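Local coordinates for protein homoprotocatechuate 2,3-dioxygenase (Brevibacterium fuscum, PDB 4Z6M) that probably cleaves the aromatic ring of homoprotocatechuate with molecular oxygen at an iron(II) centre held by two histidines and one carboxylate, at residues 101-106 with 112-117; 252-257 with 294-299. The protein carries 1 engineered substitution. All coordinates share one frame; numbering follows the deposited sequence.

Contact 1. Residues 101-106 with 112-117; sequences TERRKD and IGDALR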
ATOM      1  N   THR A 101      22.595  -1.357 -41.312  1.00 15.04           N
ATOM      2  CA  THR A 101      23.230  -1.120 -40.042  1.00 16.41           C
ATOM      3  C   THR A 101      24.000   0.188 -40.104  1.00 16.13           C
ATOM      4  O   THR A 101      24.468   0.610 -41.163  1.00 19.42           O
ATOM      5  CB  THR A 101      24.169  -2.272 -39.649  1.00 19.38           C
ATOM      6  OG1 THR A 101      25.264  -2.365 -40.564  1.00 23.78           O
ATOM      7  CG2 THR A 101      23.424  -3.599 -39.653  1.00 19.27           C
ATOM      8  N   GLU A 102      24.145   0.813 -38.939  1.00 15.19           N
ATOM      9  CA  GLU A 102      24.986   1.984 -38.796  1.00 15.37           C
ATOM     10  C   GLU A 102      25.671   1.918 -37.434  1.00 13.99           C
ATOM     11  O   GLU A 102      24.999   1.768 -36.415  1.00 13.58           O
ATOM     12  CB  GLU A 102      24.164   3.274 -38.903  1.00 17.37           C
ATOM     13  CG  GLU A 102      25.051   4.504 -38.788  1.00 21.48           C
ATOM     14  CD  GLU A 102      24.346   5.827 -39.019  1.00 24.32           C
ATOM     15  OE1 GLU A 102      23.128   5.817 -39.347  1.00 30.09           O
ATOM     16  OE2 GLU A 102      25.031   6.875 -38.857  1.00 27.67           O
ATOM     17  N   ARG A 103      26.999   2.026 -37.453  1.00 14.85           N
ATOM     18  CA  ARG A 103      27.814   1.876 -36.245  1.00 14.61           C
ATOM     19  C   ARG A 103      28.496   3.213 -35.935  1.00 15.73           C
ATOM     20  O   ARG A 103      29.163   3.788 -36.812  1.00 16.62           O
ATOM     21  CB  ARG A 103      28.875   0.803 -36.505  1.00 17.27           C
ATOM     22  CG  ARG A 103      29.857   0.560 -35.377  1.00 19.33           C
ATOM     23  CD  ARG A 103      29.279  -0.421 -34.404  1.00 19.66           C
ATOM     24  NE  ARG A 103      30.209  -0.883 -33.375  1.00 17.98           N
ATOM     25  CZ  ARG A 103      30.855  -2.049 -33.349  1.00 16.94           C
ATOM     26  NH1 ARG A 103      30.761  -2.932 -34.334  1.00 23.31           N
ATOM     27  NH2 ARG A 103      31.617  -2.341 -32.306  1.00 19.09           N
ATOM     28  N   ARG A 104      28.365   3.691 -34.687  1.00 14.80           N
ATOM     29  CA  ARG A 104      29.092   4.895 -34.272  1.00 14.10           C
ATOM     30  C   ARG A 104      29.840   4.649 -32.981  1.00 14.13           C
ATOM     31  O   ARG A 104      29.231   4.379 -31.936  1.00 14.72           O
ATOM     32  CB  ARG A 104      28.109   6.037 -34.092  1.00 16.58           C
ATOM     33  CG  ARG A 104      27.469   6.447 -35.406  1.00 19.80           C
ATOM     34  CD  ARG A 104      26.801   7.780 -35.292  1.00 22.38           C
ATOM     35  NE  ARG A 104      25.955   8.064 -36.439  1.00 22.76           N
ATOM     36  CZ  ARG A 104      25.132   9.116 -36.520  1.00 25.92           C
ATOM     37  NH1 ARG A 104      25.079  10.014 -35.532  1.00 26.14           N
ATOM     38  NH2 ARG A 104      24.362   9.271 -37.591  1.00 28.61           N
ATOM     39  N   LYS A 105      31.160   4.764 -33.046  1.00 14.65           N
ATOM     40  CA  LYS A 105      32.024   4.448 -31.919  1.00 15.55           C
ATOM     41  C   LYS A 105      31.790   5.352 -30.713  1.00 14.68           C
ATOM     42  O   LYS A 105      32.080   4.945 -29.584  1.00 17.26           O
ATOM     43  CB  LYS A 105      33.502   4.491 -32.329  1.00 18.72           C
ATOM     44  CG  LYS A 105      34.019   5.896 -32.560  1.00 22.94           C
ATOM     45  CD  LYS A 105      35.372   5.919 -33.257  1.00 27.71           C
ATOM     46  CE  LYS A 105      36.383   5.004 -32.585  1.00 32.63           C
ATOM     47  NZ  LYS A 105      36.570   5.293 -31.130  1.00 36.86           N
ATOM     48  N   ASP A 106      31.271   6.554 -30.950  1.00 15.65           N
ATOM     49  CA  ASP A 106      30.997   7.501 -29.880  1.00 16.51           C
ATOM     50  C   ASP A 106      29.506   7.736 -29.691  1.00 14.27           C
ATOM     51  O   ASP A 106      29.122   8.684 -29.016  1.00 16.01           O
ATOM     52  CB  ASP A 106      31.722   8.834 -30.135  1.00 20.06           C
ATOM     53  CG  ASP A 106      33.237   8.694 -30.060  1.00 23.97           C
ATOM     54  OD1 ASP A 106      33.740   7.964 -29.173  1.00 31.34           O
ATOM     55  OD2 ASP A 106      33.928   9.318 -30.889  1.00 35.46           O
ATOM     56  N   ILE A 112      25.828   7.480 -24.304  1.00 10.57           N
ATOM     57  CA  ILE A 112      26.063   6.175 -24.888  1.00 10.52           C
ATOM     58  C   ILE A 112      27.322   6.222 -25.731  1.00 11.38           C
ATOM     59  O   ILE A 112      27.541   7.194 -26.459  1.00 12.95           O
ATOM     60  CB  ILE A 112      24.875   5.734 -25.761  1.00 12.28           C
ATOM     61  CG1 ILE A 112      23.561   5.831 -24.983  1.00 12.35           C
ATOM     62  CG2 ILE A 112      25.126   4.331 -26.298  1.00 10.59           C
ATOM     63  CD1 ILE A 112      23.376   4.742 -23.947  1.00 12.10           C
ATOM     64  N   GLY A 113      28.137   5.181 -25.584  1.00 11.32           N
ATOM     65  CA  GLY A 113      29.361   4.991 -26.345  1.00 12.12           C
ATOM     66  C   GLY A 113      29.114   4.193 -27.619  1.00 11.37           C
ATOM     67  O   GLY A 113      28.109   4.391 -28.291  1.00 12.31           O
ATOM     68  N   ASP A 114      30.033   3.283 -27.935  1.00 11.44           N
ATOM     69  CA  ASP A 114      29.994   2.519 -29.176  1.00 11.84           C
ATOM     70  C   ASP A 114      28.616   1.863 -29.320  1.00 12.47           C
ATOM     71  O   ASP A 114      28.160   1.142 -28.433  1.00 12.52           O
ATOM     72  CB  ASP A 114      31.142   1.505 -29.150  1.00 13.66           C
ATOM     73  CG  ASP A 114      31.160   0.588 -30.344  1.00 15.11           C
ATOM     74  OD1 ASP A 114      30.893   1.063 -31.461  1.00 16.35           O
ATOM     75  OD2 ASP A 114      31.458  -0.625 -30.152  1.00 19.52           O
ATOM     76  N   ALA A 115      27.942   2.156 -30.428  1.00 11.81           N
ATOM     77  CA  ALA A 115      26.545   1.757 -30.594  1.00 10.87           C
ATOM     78  C   ALA A 115      26.266   1.363 -32.031  1.00 11.08           C
ATOM     79  O   ALA A 115      26.788   1.975 -32.958  1.00 12.19           O
ATOM     80  CB  ALA A 115      25.601   2.865 -30.170  1.00 12.36           C
ATOM     81  N   LEU A 116      25.422   0.347 -32.190  1.00 10.80           N
ATOM     82  CA  LEU A 116      24.928  -0.083 -33.498  1.00 11.36           C
ATOM     83  C   LEU A 116      23.438   0.188 -33.565  1.00 11.39           C
ATOM     84  O   LEU A 116      22.687  -0.315 -32.721  1.00 11.55           O
ATOM     85  CB  LEU A 116      25.175  -1.573 -33.669  1.00 13.00           C
ATOM     86  CG  LEU A 116      24.659  -2.161 -34.984  1.00 14.61           C
ATOM     87  CD1 LEU A 116      25.634  -1.816 -36.098  1.00 16.20           C
ATOM     88  CD2 LEU A 116      24.449  -3.649 -34.854  1.00 16.99           C
ATOM     89  N   ARG A 117      23.006   0.920 -34.586  1.00 10.44           N
ATOM     90  CA  ARG A 117      21.595   0.983 -34.914  1.00 10.46           C
ATOM     91  C   ARG A 117      21.327   0.215 -36.181  1.00 11.93           C
ATOM     92  O   ARG A 117      22.177   0.165 -37.091  1.00 12.45           O
ATOM     93  CB  ARG A 117      21.119   2.425 -35.029  1.00 11.90           C
ATOM     94  CG  ARG A 117      21.034   3.079 -33.658  1.00 10.49           C
ATOM     95  CD  ARG A 117      20.401   4.453 -33.665  1.00 11.15           C
ATOM     96  NE  ARG A 117      20.377   4.976 -32.304  1.00 10.57           N
ATOM     97  CZ  ARG A 117      19.736   6.076 -31.913  1.00  9.97           C
ATOM     98  NH1 ARG A 117      19.067   6.825 -32.780  1.00 12.57           N
ATOM     99  NH2 ARG A 117      19.764   6.431 -30.628  1.00 10.75           N
TER

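Contact 2. Residues 252-257 with 294-299; sequences NAFYLY and DWWGNP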
ATOM      1  N   ASN A 252       0.215 -10.709 -15.316  1.00  6.20           N
ATOM      2  CA  ASN A 252      -0.247 -10.525 -13.930  1.00  6.79           C
ATOM      3  C   ASN A 252       0.125  -9.165 -13.314  1.00  6.28           C
ATOM      4  O   ASN A 252      -0.005  -9.010 -12.125  1.00  7.25           O
ATOM      5  CB  ASN A 252       0.278 -11.630 -13.023  1.00  7.66           C
ATOM      6  CG  ASN A 252      -0.420 -11.714 -11.691  1.00  8.03           C
ATOM      7  OD1 ASN A 252      -1.652 -11.580 -11.602  1.00  8.10           O
ATOM      8  ND2 ASN A 252       0.348 -11.995 -10.643  1.00  8.41           N
ATOM      9  N   ALA A 253       0.574  -8.204 -14.121  1.00  6.61           N
ATOM     10  CA  ALA A 253       1.013  -6.928 -13.586  1.00  6.53           C
ATOM     11  C   ALA A 253      -0.142  -5.958 -13.413  1.00  6.42           C
ATOM     12  O   ALA A 253      -1.137  -5.986 -14.145  1.00  7.30           O
ATOM     13  CB  ALA A 253       2.042  -6.311 -14.509  1.00  7.44           C
ATOM     14  N   PHE A 254      -0.006  -5.080 -12.436  1.00  6.17           N
ATOM     15  CA  PHE A 254      -0.932  -3.959 -12.276  1.00  6.17           C
ATOM     16  C   PHE A 254      -0.467  -2.879 -13.289  1.00  6.09           C
ATOM     17  O   PHE A 254       0.736  -2.708 -13.480  1.00  7.53           O
ATOM     18  CB  PHE A 254      -0.881  -3.471 -10.827  1.00  7.09           C
ATOM     19  CG  PHE A 254      -2.014  -2.574 -10.420  1.00  7.03           C
ATOM     20  CD1 PHE A 254      -3.191  -3.104  -9.977  1.00  8.88           C
ATOM     21  CD2 PHE A 254      -1.883  -1.201 -10.448  1.00  8.13           C
ATOM     22  CE1 PHE A 254      -4.226  -2.281  -9.592  1.00 10.36           C
ATOM     23  CE2 PHE A 254      -2.922  -0.381 -10.086  1.00  9.24           C
ATOM     24  CZ  PHE A 254      -4.094  -0.932  -9.652  1.00  9.60           C
ATOM     25  N   TYR A 255      -1.399  -2.188 -13.939  1.00  5.98           N
ATOM     26  CA  TYR A 255      -1.052  -1.374 -15.099  1.00  6.07           C
ATOM     27  C   TYR A 255      -1.909  -0.133 -15.253  1.00  6.02           C
ATOM     28  O   TYR A 255      -3.013  -0.020 -14.687  1.00  6.02           O
ATOM     29  CB  TYR A 255      -1.179  -2.219 -16.377  1.00  6.02           C
ATOM     30  CG  TYR A 255      -2.604  -2.473 -16.819  1.00  6.49           C
ATOM     31  CD1 TYR A 255      -3.277  -1.565 -17.599  1.00  7.41           C
ATOM     32  CD2 TYR A 255      -3.295  -3.630 -16.444  1.00  6.16           C
ATOM     33  CE1 TYR A 255      -4.584  -1.768 -18.004  1.00  7.07           C
ATOM     34  CE2 TYR A 255      -4.602  -3.847 -16.848  1.00  6.32           C
ATOM     35  CZ  TYR A 255      -5.256  -2.911 -17.617  1.00  7.02           C
ATOM     36  OH  TYR A 255      -6.545  -3.136 -18.055  1.00  7.89           O
ATOM     37  N   LEU A 256      -1.399   0.755 -16.112  1.00  6.09           N
ATOM     38  CA  LEU A 256      -2.078   1.973 -16.518  1.00  6.43           C
ATOM     39  C   LEU A 256      -1.510   2.389 -17.864  1.00  6.26           C
ATOM     40  O   LEU A 256      -0.304   2.272 -18.053  1.00  7.28           O
ATOM     41  CB  LEU A 256      -1.819   3.097 -15.507  1.00  7.07           C
ATOM     42  CG  LEU A 256      -2.438   4.468 -15.814  1.00  7.82           C
ATOM     43  CD1 LEU A 256      -3.955   4.415 -15.793  1.00  8.82           C
ATOM     44  CD2 LEU A 256      -1.872   5.508 -14.882  1.00  8.09           C
ATOM     45  N   TYR A 257      -2.344   2.868 -18.792  1.00  7.02           N
ATOM     46  CA  TYR A 257      -1.834   3.469 -20.029  1.00  6.52           C
ATOM     47  C   TYR A 257      -2.242   4.938 -20.122  1.00  7.18           C
ATOM     48  O   TYR A 257      -3.417   5.270 -19.969  1.00  7.31           O
ATOM     49  CB  TYR A 257      -2.349   2.734 -21.274  1.00  7.23           C
ATOM     50  CG  TYR A 257      -1.956   1.277 -21.312  1.00  6.65           C
ATOM     51  CD1 TYR A 257      -0.734   0.848 -21.831  1.00  6.81           C
ATOM     52  CD2 TYR A 257      -2.815   0.309 -20.783  1.00  7.58           C
ATOM     53  CE1 TYR A 257      -0.399  -0.492 -21.861  1.00  7.25           C
ATOM     54  CE2 TYR A 257      -2.479  -1.009 -20.801  1.00  7.09           C
ATOM     55  CZ  TYR A 257      -1.276  -1.410 -21.337  1.00  7.33           C
ATOM     56  OH  TYR A 257      -0.991  -2.734 -21.327  1.00  9.00           O
ATOM     57  N   ASP A 294      -7.426  -7.445 -19.250  1.00  6.45           N
ATOM     58  CA  ASP A 294      -7.826  -6.959 -17.932  1.00  6.22           C
ATOM     59  C   ASP A 294      -8.445  -8.127 -17.186  1.00  6.30           C
ATOM     60  O   ASP A 294      -9.506  -8.633 -17.566  1.00  6.29           O
ATOM     61  CB  ASP A 294      -8.792  -5.774 -18.018  1.00  6.69           C
ATOM     62  CG  ASP A 294      -8.984  -5.140 -16.691  1.00  7.38           C
ATOM     63  OD1 ASP A 294      -8.089  -4.344 -16.280  1.00  7.44           O
ATOM     64  OD2 ASP A 294      -9.962  -5.478 -16.008  1.00  7.54           O
ATOM     65  N   TRP A 295      -7.775  -8.528 -16.111  1.00  6.27           N
ATOM     66  CA  TRP A 295      -8.170  -9.689 -15.315  1.00  6.12           C
ATOM     67  C   TRP A 295      -9.543  -9.507 -14.671  1.00  5.91           C
ATOM     68  O   TRP A 295     -10.229 -10.483 -14.351  1.00  6.74           O
ATOM     69  CB  TRP A 295      -7.106  -9.859 -14.231  1.00  5.93           C
ATOM     70  CG  TRP A 295      -7.243 -10.978 -13.260  1.00  5.89           C
ATOM     71  CD1 TRP A 295      -7.298 -10.870 -11.908  1.00  5.97           C
ATOM     72  CD2 TRP A 295      -7.168 -12.388 -13.552  1.00  5.79           C
ATOM     73  NE1 TRP A 295      -7.307 -12.113 -11.319  1.00  6.40           N
ATOM     74  CE2 TRP A 295      -7.253 -13.068 -12.313  1.00  5.61           C
ATOM     75  CE3 TRP A 295      -7.104 -13.143 -14.731  1.00  5.79           C
ATOM     76  CZ2 TRP A 295      -7.199 -14.455 -12.228  1.00  6.46           C
ATOM     77  CZ3 TRP A 295      -7.088 -14.549 -14.631  1.00  6.69           C
ATOM     78  CH2 TRP A 295      -7.142 -15.171 -13.387  1.00  6.48           C
ATOM     79  N   TRP A 296      -9.932  -8.252 -14.461  1.00  6.00           N
ATOM     80  CA  TRP A 296     -11.216  -7.895 -13.860  1.00  6.35           C
ATOM     81  C   TRP A 296     -12.328  -7.789 -14.885  1.00  6.96           C
ATOM     82  O   TRP A 296     -13.480  -7.483 -14.535  1.00  7.25           O
ATOM     83  CB  TRP A 296     -11.076  -6.597 -13.083  1.00  6.69           C
ATOM     84  CG  TRP A 296      -9.904  -6.564 -12.152  1.00  6.71           C
ATOM     85  CD1 TRP A 296      -9.299  -7.620 -11.505  1.00  5.97           C
ATOM     86  CD2 TRP A 296      -9.171  -5.393 -11.767  1.00  6.63           C
ATOM     87  NE1 TRP A 296      -8.264  -7.162 -10.728  1.00  6.57           N
ATOM     88  CE2 TRP A 296      -8.174  -5.802 -10.858  1.00  6.48           C
ATOM     89  CE3 TRP A 296      -9.305  -4.035 -12.051  1.00  7.12           C
ATOM     90  CZ2 TRP A 296      -7.290  -4.905 -10.284  1.00  7.74           C
ATOM     91  CZ3 TRP A 296      -8.425  -3.154 -11.498  1.00  8.89           C
ATOM     92  CH2 TRP A 296      -7.418  -3.586 -10.642  1.00  8.77           C
ATOM     93  N   GLY A 297     -11.984  -8.047 -16.147  1.00  6.20           N
ATOM     94  CA  GLY A 297     -12.953  -8.045 -17.212  1.00  6.83           C
ATOM     95  C   GLY A 297     -13.323  -6.674 -17.744  1.00  7.04           C
ATOM     96  O   GLY A 297     -14.224  -6.570 -18.557  1.00  7.96           O
ATOM     97  N   ASN A 298     -12.636  -5.618 -17.305  1.00  7.30           N
ATOM     98  CA  ASN A 298     -12.942  -4.298 -17.826  1.00  7.43           C
ATOM     99  C   ASN A 298     -12.608  -4.264 -19.316  1.00  7.18           C
ATOM    100  O   ASN A 298     -11.684  -4.950 -19.778  1.00  7.86           O
ATOM    101  CB  ASN A 298     -12.201  -3.196 -17.044  1.00  7.72           C
ATOM    102  CG  ASN A 298     -12.913  -2.841 -15.765  1.00  9.13           C
ATOM    103  OD1 ASN A 298     -14.140  -2.839 -15.731  1.00 10.34           O
ATOM    104  ND2 ASN A 298     -12.177  -2.524 -14.732  1.00  9.07           N
ATOM    105  N   PRO A 299     -13.386  -3.507 -20.080  1.00  7.60           N
ATOM    106  CA  PRO A 299     -13.218  -3.529 -21.534  1.00  8.29           C
ATOM    107  C   PRO A 299     -11.927  -2.857 -21.990  1.00  8.37           C
ATOM    108  O   PRO A 299     -11.489  -1.885 -21.385  1.00  8.81           O
ATOM    109  CB  PRO A 299     -14.447  -2.758 -22.037  1.00  9.29           C
ATOM    110  CG  PRO A 299     -14.755  -1.808 -20.926  1.00  9.55           C
ATOM    111  CD  PRO A 299     -14.511  -2.627 -19.670  1.00  8.63           C
TER
HETATM  112  O   HOH W   1      -8.985  -2.339 -19.860  1.00 10.34           O

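Contact 1. Residues 101-106 with 112-117
The guanidinium of Arg103 and the carboxylate of Asp114 meet edge to edge, their planes only 24° apart. Arg103 presents its NE side: NE reaches Asp114 OD1 at 2.8 Å, and NH2 reaches Asp114 OD2 at the same 2.8 Å, both bonds within 13° of straight. OD2 receives NH2 on its syn lone pair, so the fork is gripped at both prongs and the paired bonds resist rotation of either flat group. The bend at chi2 (86°) turns the arginine chain diagonally, past its register partner Leu116 and over Ala115 O, to Asp114 just before the strand. Asp88 and Glu91 of helix 84-96 also pair with NH2 and NH1, so three carboxylates share the cation and help fix its orientation.

Beside it on the same face, Leu116 CD1 lies 3.9 Å from Thr101 CB, beneath helix 84-96, which covers this side. The other face is carried by Glu102, Arg104, Ala115 and Arg117. Here a different grip appears: within one strand, NE and NH2 of Arg104 both close on Glu102 OE2, in the guanidinium plane but from one face of the carboxylate. Arg117 sends its own guanidinium away, to Glu127 and Glu22.

Four backbone bonds hold the strands together. Glu102 and Arg117 exchange a pair of 2.8 Å, N to O in each direction, and Arg104 with Ala115 forms the second hydrogen-bonded pair; Arg103 and Leu116 sit between them as the non-hydrogen-bonded pair. This is an antiparallel beta hairpin, 101-104 with 115-119, at the edge of the mixed sheet in a glyoxalase/dioxygenase-superfamily domain.

Contact 2. Residues 252-257 with 294-299
Phe254 brings CE1 to the benzo edge of the Trp296 indole, 3.6 Å from CH2 and near the indole plane, while the phenyl ring itself is turned obliquely to its partner. Phe254 has CG opposite the backbone nitrogen (chi1 -165°), which carries the ring out from the strand toward the indole. The far side of the indole is tied down by a neighbouring subunit, whose Asp230 accepts a hydrogen bond from Trp296 NE1; Ile226 of that subunit also packs on Phe254.

At the next residue of the strand the contact turns polar. Tyr255 OH donates to Asp294 OD1 at 2.6 Å, a short bond that enters on the anti side of the carboxylate, with the tyrosine ring and carboxylate planes 80° apart. The chi1 of 75° sets the ring between the backbone N and carbonyl carbon of Tyr255, and from there the hydroxyl meets the loop. The second oxygen, OD2, serves its own segment: Asn298 N bonds to it at 3.0 Å from above the carboxylate plane, and Trp296 N adds a weak bond. The backbone bond from Gly297 N to Asp294 O closes a type I beta turn from Asp294 to Gly297, and OD2 braces the turn and the residue after it. Asp294 thus joins the turn to strand 254-259 of the second glyoxalase-superfamily sheet.

A water bridges the same hydroxyl to the segment's end, donating to Tyr255 OH at 3.1 Å and to Pro299 O at 3.0 Å. The tyrosine ring stacks with His248 and touches Glu267, an iron ligand, and its side chain lies about 7 Å from the iron(II).

Contacts 1 and 2 stand on opposite sides of the chain's centre, about 38 Å between centres, and share no element. Contact 1 is partly buried and joins two adjacent strands at the edge of the first sheet; regular backbone pairing is joined by a salt bridge across the strands on the helix-covered face, where Leu116 also packs. The four residues that touch directly in contact 2 are all buried, and they join a strand of the second sheet to an irregular loop; lacking backbone pairing between its segments, it relies on aromatic packing, one short hydroxyl-carboxylate bond and a water. No other chain of the assembly touches contact 1, whereas two other subunits reach contact 2, whose tyrosine lies near the iron.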